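Particle-associated lyase (Acinetobacter bacteriophage AP22, PDB 4Y9V) probably cleaves the capsular polysaccharide of Acinetobacter baumannii as a trimeric phage tailspike with lyase activity. Local coordinates at residues A[96-110]-A[210-224]. Sequence-based numbering, arbitrary orientation. Where two conformers were deposited one is given.
Sequences FEFVNETGTVFNFGD and NFKFNYLKTVSTDNN. With EDO (1,2-ethanediol), chain E; EDO (1,2-ethanediol), chain J.
The side-chain amide of N214 pairs with both polar backbone atoms of N100. OD1 of N214 accepts from N100 N at 2.8 Å, and ND2 of N214 donates to N100 O at 3.0 Å, with that oxygen close to the amide plane. A chi1 of 62° holds CG of N214 between its own N and C and turns the amide to the neighbouring strand. N100 also donates: its ND2 reaches Y215 O at 2.8 Å, nearly along the C=O axis. At the other end, T221 OG1 donates to D110 OD1 at 2.7 Å, on the anti side of the carboxylate. G109 O takes two bonds, from T221 N and N224 ND2, which arrive from opposite faces of its plane. N107 OD1 accepts from G109 N, closing an Asx turn, while its ND2 bonds to E83.

The segments are adjacent coils of a parallel beta-helix, consistent with the right-handed pectin lyase-like fold of this family. Strand 96-100 runs beside 211-213, and 105-109 beside 215-220. Between the two strand pairs both chains bend, and there the N100 and N214 side-chain bonds take the place of regular backbone bridges.

At this bend the Y215 ring packs against the type II turn from E101 to T104. T102 CA sits over one face of its ring, 4.0 Å from the centroid. The hydroxyl oxygen of Y215 accepts from G103 N at 3.0 Å. T102 also packs on K212 of a neighbouring subunit.

Phenylalanines pack on the buried side. CE1 of F96 lies over the face of the F98 ring, and F211 CZ meets that ring at its edge, 3.9 Å from F98 CE2. Further along, L216 CD1 touches the edge of F106. T218 CG2 packs against F108 CE2, and F114 adds its ring to both F106 and F108. On the other face V105 CG1 meets V219 CG2.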
loop_
_atom_site.group_PDB
_atom_site.type_symbol
_atom_site.label_atom_id
_atom_site.label_comp_id
_atom_site.label_asym_id
_atom_site.label_seq_id
_atom_site.Cartn_x
_atom_site.Cartn_y
_atom_site.Cartn_z
ATOM N N PHE A 96 5.084 -35.478 -4.263
ATOM C CA PHE A 96 6.259 -35.724 -5.078
ATOM C C PHE A 96 7.104 -34.474 -5.073
ATOM O O PHE A 96 6.547 -33.388 -5.168
ATOM C CB PHE A 96 5.823 -36.079 -6.515
ATOM C CG PHE A 96 6.935 -36.647 -7.353
ATOM C CD1 PHE A 96 7.757 -35.842 -8.112
ATOM C CD2 PHE A 96 7.139 -38.014 -7.353
ATOM C CE1 PHE A 96 8.794 -36.406 -8.889
ATOM C CE2 PHE A 96 8.146 -38.550 -8.114
ATOM C CZ PHE A 96 8.986 -37.772 -8.869
ATOM N N GLU A 97 8.418 -34.632 -5.037
ATOM C CA GLU A 97 9.348 -33.512 -5.077
ATOM C C GLU A 97 10.429 -33.743 -6.129
ATOM O O GLU A 97 11.105 -34.781 -6.084
ATOM C CB GLU A 97 9.998 -33.307 -3.712
ATOM C CG GLU A 97 11.033 -32.184 -3.706
ATOM C CD GLU A 97 11.618 -31.813 -2.368
ATOM O OE1 GLU A 97 11.329 -32.508 -1.363
ATOM O OE2 GLU A 97 12.372 -30.796 -2.312
ATOM N N PHE A 98 10.584 -32.791 -7.033
ATOM C CA PHE A 98 11.728 -32.751 -7.929
ATOM C C PHE A 98 12.837 -31.875 -7.344
ATOM O O PHE A 98 12.587 -30.771 -6.845
ATOM C CB PHE A 98 11.369 -32.087 -9.277
ATOM C CG PHE A 98 10.573 -32.958 -10.206
ATOM C CD1 PHE A 98 11.233 -33.856 -11.064
ATOM C CD2 PHE A 98 9.173 -32.895 -10.300
ATOM C CE1 PHE A 98 10.528 -34.604 -11.974
ATOM C CE2 PHE A 98 8.479 -33.663 -11.218
ATOM C CZ PHE A 98 9.155 -34.514 -12.062
ATOM N N VAL A 99 14.085 -32.341 -7.523
ATOM C CA VAL A 99 15.280 -31.538 -7.329
ATOM C C VAL A 99 16.027 -31.582 -8.664
ATOM O O VAL A 99 16.765 -32.518 -8.966
ATOM C CB VAL A 99 16.165 -32.004 -6.176
ATOM C CG1 VAL A 99 17.297 -31.000 -5.981
ATOM C CG2 VAL A 99 15.380 -32.201 -4.915
ATOM N N ASN A 100 15.772 -30.576 -9.507
ATOM C CA ASN A 100 16.279 -30.532 -10.864
ATOM C C ASN A 100 17.493 -29.621 -10.989
ATOM O O ASN A 100 17.451 -28.496 -10.506
ATOM C CB ASN A 100 15.181 -30.055 -11.808
ATOM C CG ASN A 100 14.026 -31.038 -11.865
ATOM O OD1 ASN A 100 14.181 -32.214 -11.696
ATOM N ND2 ASN A 100 12.823 -30.512 -12.139
ATOM N N GLU A 101 18.550 -30.077 -11.655
ATOM C CA GLU A 101 19.652 -29.202 -11.996
ATOM C C GLU A 101 19.162 -28.124 -12.968
ATOM O O GLU A 101 18.294 -28.392 -13.818
ATOM C CB GLU A 101 20.811 -30.006 -12.582
ATOM C CG GLU A 101 21.509 -30.915 -11.590
ATOM C CD GLU A 101 22.754 -31.574 -12.160
ATOM O OE1 GLU A 101 22.829 -31.722 -13.414
ATOM O OE2 GLU A 101 23.661 -31.984 -11.396
ATOM N N THR A 102 19.755 -26.954 -12.925
ATOM C CA THR A 102 19.469 -25.939 -13.926
ATOM C C THR A 102 19.738 -26.514 -15.313
ATOM O O THR A 102 20.731 -27.236 -15.510
ATOM C CB THR A 102 20.337 -24.703 -13.655
ATOM O OG1 THR A 102 19.940 -24.192 -12.368
ATOM C CG2 THR A 102 20.144 -23.620 -14.718
ATOM N N GLY A 103 18.888 -26.179 -16.253
ATOM C CA GLY A 103 18.981 -26.710 -17.602
ATOM C C GLY A 103 18.282 -28.047 -17.810
ATOM O O GLY A 103 18.215 -28.542 -18.935
ATOM N N THR A 104 17.719 -28.595 -16.750
ATOM C CA THR A 104 16.792 -29.718 -16.909
ATOM C C THR A 104 15.542 -29.183 -17.620
ATOM O O THR A 104 14.885 -28.273 -17.083
ATOM C CB THR A 104 16.390 -30.301 -15.542
ATOM O OG1 THR A 104 17.549 -30.800 -14.880
ATOM C CG2 THR A 104 15.407 -31.409 -15.704
ATOM N N VAL A 105 15.213 -29.746 -18.770
ATOM C CA VAL A 105 14.065 -29.281 -19.536
ATOM C C VAL A 105 13.223 -30.511 -19.874
ATOM O O VAL A 105 13.774 -31.510 -20.387
ATOM C CB VAL A 105 14.476 -28.524 -20.807
ATOM C CG1 VAL A 105 13.286 -28.165 -21.653
ATOM C CG2 VAL A 105 15.252 -27.275 -20.412
ATOM N N PHE A 106 11.920 -30.435 -19.655
ATOM C CA PHE A 106 10.999 -31.479 -20.096
ATOM C C PHE A 106 10.302 -30.981 -21.372
ATOM O O PHE A 106 9.620 -29.972 -21.345
ATOM C CB PHE A 106 9.981 -31.847 -19.007
ATOM C CG PHE A 106 10.677 -32.341 -17.757
ATOM C CD1 PHE A 106 11.323 -33.561 -17.734
ATOM C CD2 PHE A 106 10.698 -31.590 -16.600
ATOM C CE1 PHE A 106 11.984 -33.993 -16.597
ATOM C CE2 PHE A 106 11.368 -32.032 -15.480
ATOM C CZ PHE A 106 12.004 -33.248 -15.470
ATOM N N ASN A 107 10.556 -31.688 -22.477
ATOM C CA ASN A 107 9.988 -31.316 -23.770
ATOM C C ASN A 107 8.754 -32.186 -24.016
ATOM O O ASN A 107 8.891 -33.386 -24.328
ATOM C CB ASN A 107 11.035 -31.443 -24.893
ATOM C CG ASN A 107 10.517 -30.783 -26.157
ATOM O OD1 ASN A 107 9.326 -30.758 -26.424
ATOM N ND2 ASN A 107 11.460 -30.270 -26.916
ATOM N N PHE A 108 7.613 -31.586 -23.828
ATOM C CA PHE A 108 6.299 -32.200 -23.957
ATOM C C PHE A 108 5.812 -32.261 -25.404
ATOM O O PHE A 108 4.774 -32.895 -25.669
ATOM C CB PHE A 108 5.289 -31.389 -23.146
ATOM C CG PHE A 108 5.535 -31.373 -21.650
ATOM C CD1 PHE A 108 5.828 -32.537 -20.950
ATOM C CD2 PHE A 108 5.439 -30.184 -20.938
ATOM C CE1 PHE A 108 6.017 -32.505 -19.575
ATOM C CE2 PHE A 108 5.597 -30.161 -19.579
ATOM C CZ PHE A 108 5.914 -31.309 -18.885
ATOM N N GLY A 109 6.502 -31.613 -26.331
ATOM C CA GLY A 109 6.051 -31.704 -27.706
ATOM C C GLY A 109 4.610 -31.288 -27.836
ATOM O O GLY A 109 4.169 -30.279 -27.285
ATOM N N ASP A 110 3.860 -32.050 -28.655
ATOM C CA ASP A 110 2.468 -31.802 -28.926
ATOM C C ASP A 110 1.506 -32.429 -27.904
ATOM O O ASP A 110 0.336 -32.046 -27.884
ATOM C CB ASP A 110 2.070 -32.341 -30.294
ATOM C CG ASP A 110 2.615 -31.572 -31.468
ATOM O OD1 ASP A 110 2.447 -30.344 -31.494
ATOM O OD2 ASP A 110 3.108 -32.266 -32.390
ATOM N N ASN A 210 0.926 -32.352 -2.141
ATOM C CA ASN A 210 2.114 -31.541 -1.932
ATOM C C ASN A 210 3.160 -31.886 -3.019
ATOM O O ASN A 210 3.976 -32.798 -2.848
ATOM C CB ASN A 210 2.676 -31.714 -0.516
ATOM C CG ASN A 210 3.703 -30.642 -0.188
ATOM O OD1 ASN A 210 4.107 -29.900 -1.050
ATOM N ND2 ASN A 210 4.127 -30.559 1.068
ATOM N N PHE A 211 3.066 -31.191 -4.138
ATOM C CA PHE A 211 3.902 -31.349 -5.310
ATOM C C PHE A 211 4.906 -30.216 -5.324
ATOM O O PHE A 211 4.504 -29.057 -5.378
ATOM C CB PHE A 211 3.037 -31.327 -6.558
ATOM C CG PHE A 211 3.829 -31.440 -7.840
ATOM C CD1 PHE A 211 4.243 -32.669 -8.297
ATOM C CD2 PHE A 211 4.164 -30.325 -8.599
ATOM C CE1 PHE A 211 4.986 -32.815 -9.469
ATOM C CE2 PHE A 211 4.866 -30.434 -9.767
ATOM C CZ PHE A 211 5.285 -31.694 -10.205
ATOM N N LYS A 212 6.190 -30.545 -5.227
ATOM C CA LYS A 212 7.270 -29.567 -5.020
ATOM C C LYS A 212 8.307 -29.660 -6.110
ATOM O O LYS A 212 8.584 -30.734 -6.666
ATOM C CB LYS A 212 7.975 -29.828 -3.648
ATOM C CG LYS A 212 6.982 -29.705 -2.500
ATOM C CD LYS A 212 7.742 -29.826 -1.202
ATOM C CE LYS A 212 8.661 -28.639 -0.902
ATOM N NZ LYS A 212 9.200 -28.783 0.519
ATOM N N PHE A 213 8.955 -28.522 -6.358
ATOM C CA PHE A 213 10.093 -28.483 -7.262
ATOM C C PHE A 213 10.905 -27.239 -6.918
ATOM O O PHE A 213 10.354 -26.179 -6.622
ATOM C CB PHE A 213 9.677 -28.456 -8.738
ATOM C CG PHE A 213 8.653 -27.391 -9.083
ATOM C CD1 PHE A 213 7.314 -27.700 -8.977
ATOM C CD2 PHE A 213 9.007 -26.133 -9.511
ATOM C CE1 PHE A 213 6.339 -26.779 -9.273
ATOM C CE2 PHE A 213 8.037 -25.192 -9.813
ATOM C CZ PHE A 213 6.697 -25.500 -9.668
ATOM N N ASN A 214 12.226 -27.356 -7.012
ATOM C CA ASN A 214 13.103 -26.210 -6.938
ATOM C C ASN A 214 13.080 -25.400 -8.235
ATOM O O ASN A 214 13.187 -24.160 -8.231
ATOM C CB ASN A 214 14.536 -26.621 -6.608
ATOM C CG ASN A 214 15.160 -27.509 -7.653
ATOM O OD1 ASN A 214 14.506 -28.370 -8.229
ATOM N ND2 ASN A 214 16.438 -27.317 -7.962
ATOM N N TYR A 215 12.979 -26.101 -9.353
ATOM C CA TYR A 215 13.199 -25.582 -10.700
ATOM C C TYR A 215 12.445 -26.515 -11.627
ATOM O O TYR A 215 12.659 -27.731 -11.555
ATOM C CB TYR A 215 14.686 -25.646 -10.999
ATOM C CG TYR A 215 15.144 -25.274 -12.385
ATOM C CD1 TYR A 215 15.176 -26.193 -13.413
ATOM C CD2 TYR A 215 15.586 -23.981 -12.645
ATOM C CE1 TYR A 215 15.603 -25.844 -14.677
ATOM C CE2 TYR A 215 16.042 -23.628 -13.895
ATOM C CZ TYR A 215 16.060 -24.559 -14.921
ATOM O OH TYR A 215 16.584 -24.299 -16.167
ATOM N N LEU A 216 11.618 -25.942 -12.484
ATOM C CA LEU A 216 10.901 -26.757 -13.473
ATOM C C LEU A 216 10.875 -25.913 -14.733
ATOM O O LEU A 216 10.393 -24.764 -14.708
ATOM C CB LEU A 216 9.548 -27.135 -12.923
ATOM C CG LEU A 216 8.658 -27.911 -13.881
ATOM C CD1 LEU A 216 9.306 -29.182 -14.343
ATOM C CD2 LEU A 216 7.282 -28.214 -13.257
ATOM N N LYS A 217 11.414 -26.429 -15.833
ATOM C CA LYS A 217 11.492 -25.746 -17.116
ATOM C C LYS A 217 10.980 -26.724 -18.177
ATOM O O LYS A 217 11.406 -27.878 -18.239
ATOM C CB LYS A 217 12.904 -25.295 -17.415
ATOM C CG LYS A 217 13.066 -24.524 -18.723
ATOM C CD LYS A 217 14.439 -23.903 -18.887
ATOM C CE LYS A 217 14.618 -23.304 -20.257
ATOM N NZ LYS A 217 15.916 -22.609 -20.369
ATOM N N THR A 218 10.048 -26.225 -18.998
ATOM C CA THR A 218 9.321 -27.072 -19.935
ATOM C C THR A 218 9.266 -26.417 -21.291
ATOM O O THR A 218 9.305 -25.177 -21.434
ATOM C CB THR A 218 7.896 -27.381 -19.440
ATOM O OG1 THR A 218 7.090 -26.222 -19.458
ATOM C CG2 THR A 218 7.888 -27.915 -18.005
ATOM N N VAL A 219 9.099 -27.273 -22.310
ATOM C CA VAL A 219 8.882 -26.879 -23.687
ATOM C C VAL A 219 7.700 -27.673 -24.245
ATOM O O VAL A 219 7.662 -28.888 -24.079
ATOM C CB VAL A 219 10.124 -27.148 -24.573
ATOM C CG1 VAL A 219 9.818 -26.882 -26.061
ATOM C CG2 VAL A 219 11.268 -26.278 -24.095
ATOM N N SER A 220 6.797 -26.976 -24.944
ATOM C CA SER A 220 5.698 -27.610 -25.628
ATOM C C SER A 220 5.503 -26.859 -26.955
ATOM O O SER A 220 5.910 -25.715 -27.072
ATOM C CB SER A 220 4.375 -27.448 -24.823
ATOM O OG SER A 220 4.538 -27.950 -23.506
ATOM N N THR A 221 4.855 -27.501 -27.918
ATOM C CA THR A 221 4.452 -26.742 -29.087
ATOM C C THR A 221 3.290 -25.817 -28.746
ATOM O O THR A 221 2.602 -25.977 -27.728
ATOM C CB THR A 221 4.046 -27.663 -30.252
ATOM O OG1 THR A 221 2.831 -28.264 -29.890
ATOM C CG2 THR A 221 5.137 -28.680 -30.572
ATOM N N ASP A 222 3.026 -24.858 -29.630
ATOM C CA ASP A 222 1.876 -23.993 -29.473
ATOM C C ASP A 222 0.557 -24.714 -29.749
ATOM O O ASP A 222 -0.508 -24.145 -29.503
ATOM C CB ASP A 222 1.959 -22.741 -30.357
ATOM C CG ASP A 222 2.942 -21.695 -29.866
ATOM O OD1 ASP A 222 3.320 -21.700 -28.685
ATOM O OD2 ASP A 222 3.255 -20.796 -30.692
ATOM N N ASN A 223 0.581 -25.940 -30.248
ATOM C CA ASN A 223 -0.572 -26.766 -30.488
ATOM C C ASN A 223 -0.874 -27.722 -29.338
ATOM O O ASN A 223 -1.917 -28.400 -29.365
ATOM C CB ASN A 223 -0.420 -27.596 -31.815
ATOM C CG ASN A 223 -0.416 -26.656 -32.983
ATOM O OD1 ASN A 223 -1.301 -25.791 -33.038
ATOM N ND2 ASN A 223 0.559 -26.784 -33.850
ATOM N N ASN A 224 -0.020 -27.810 -28.333
ATOM C CA ASN A 224 -0.206 -28.794 -27.259
ATOM C C ASN A 224 -1.353 -28.291 -26.355
ATOM O O ASN A 224 -1.208 -27.220 -25.748
ATOM C CB ASN A 224 1.083 -28.925 -26.481
ATOM C CG ASN A 224 1.028 -30.025 -25.436
ATOM O OD1 ASN A 224 -0.030 -30.277 -24.840
ATOM N ND2 ASN A 224 2.160 -30.647 -25.158
HETATM C C1 EDO E . 1.611 -27.804 -4.246
HETATM O O1 EDO E . 1.115 -29.127 -4.401
HETATM C C2 EDO E . 2.441 -27.747 -2.987
HETATM O O2 EDO E . 1.561 -27.970 -1.887
HETATM C C1 EDO J . 27.042 -32.053 -10.798
HETATM O O1 EDO J . 26.369 -31.006 -11.510
HETATM C C2 EDO J . 27.724 -32.998 -11.737
HETATM O O2 EDO J . 28.773 -32.371 -12.444
HETATM O O HOH W 1 10.071 -31.388 1.434
HETATM O O HOH W 2 11.868 -29.397 -0.015
HETATM O O HOH W 3 12.728 -28.968 -15.437
HETATM O O HOH W 4 13.149 -28.690 -15.030
HETATM O O HOH W 5 2.660 -28.861 -33.644
#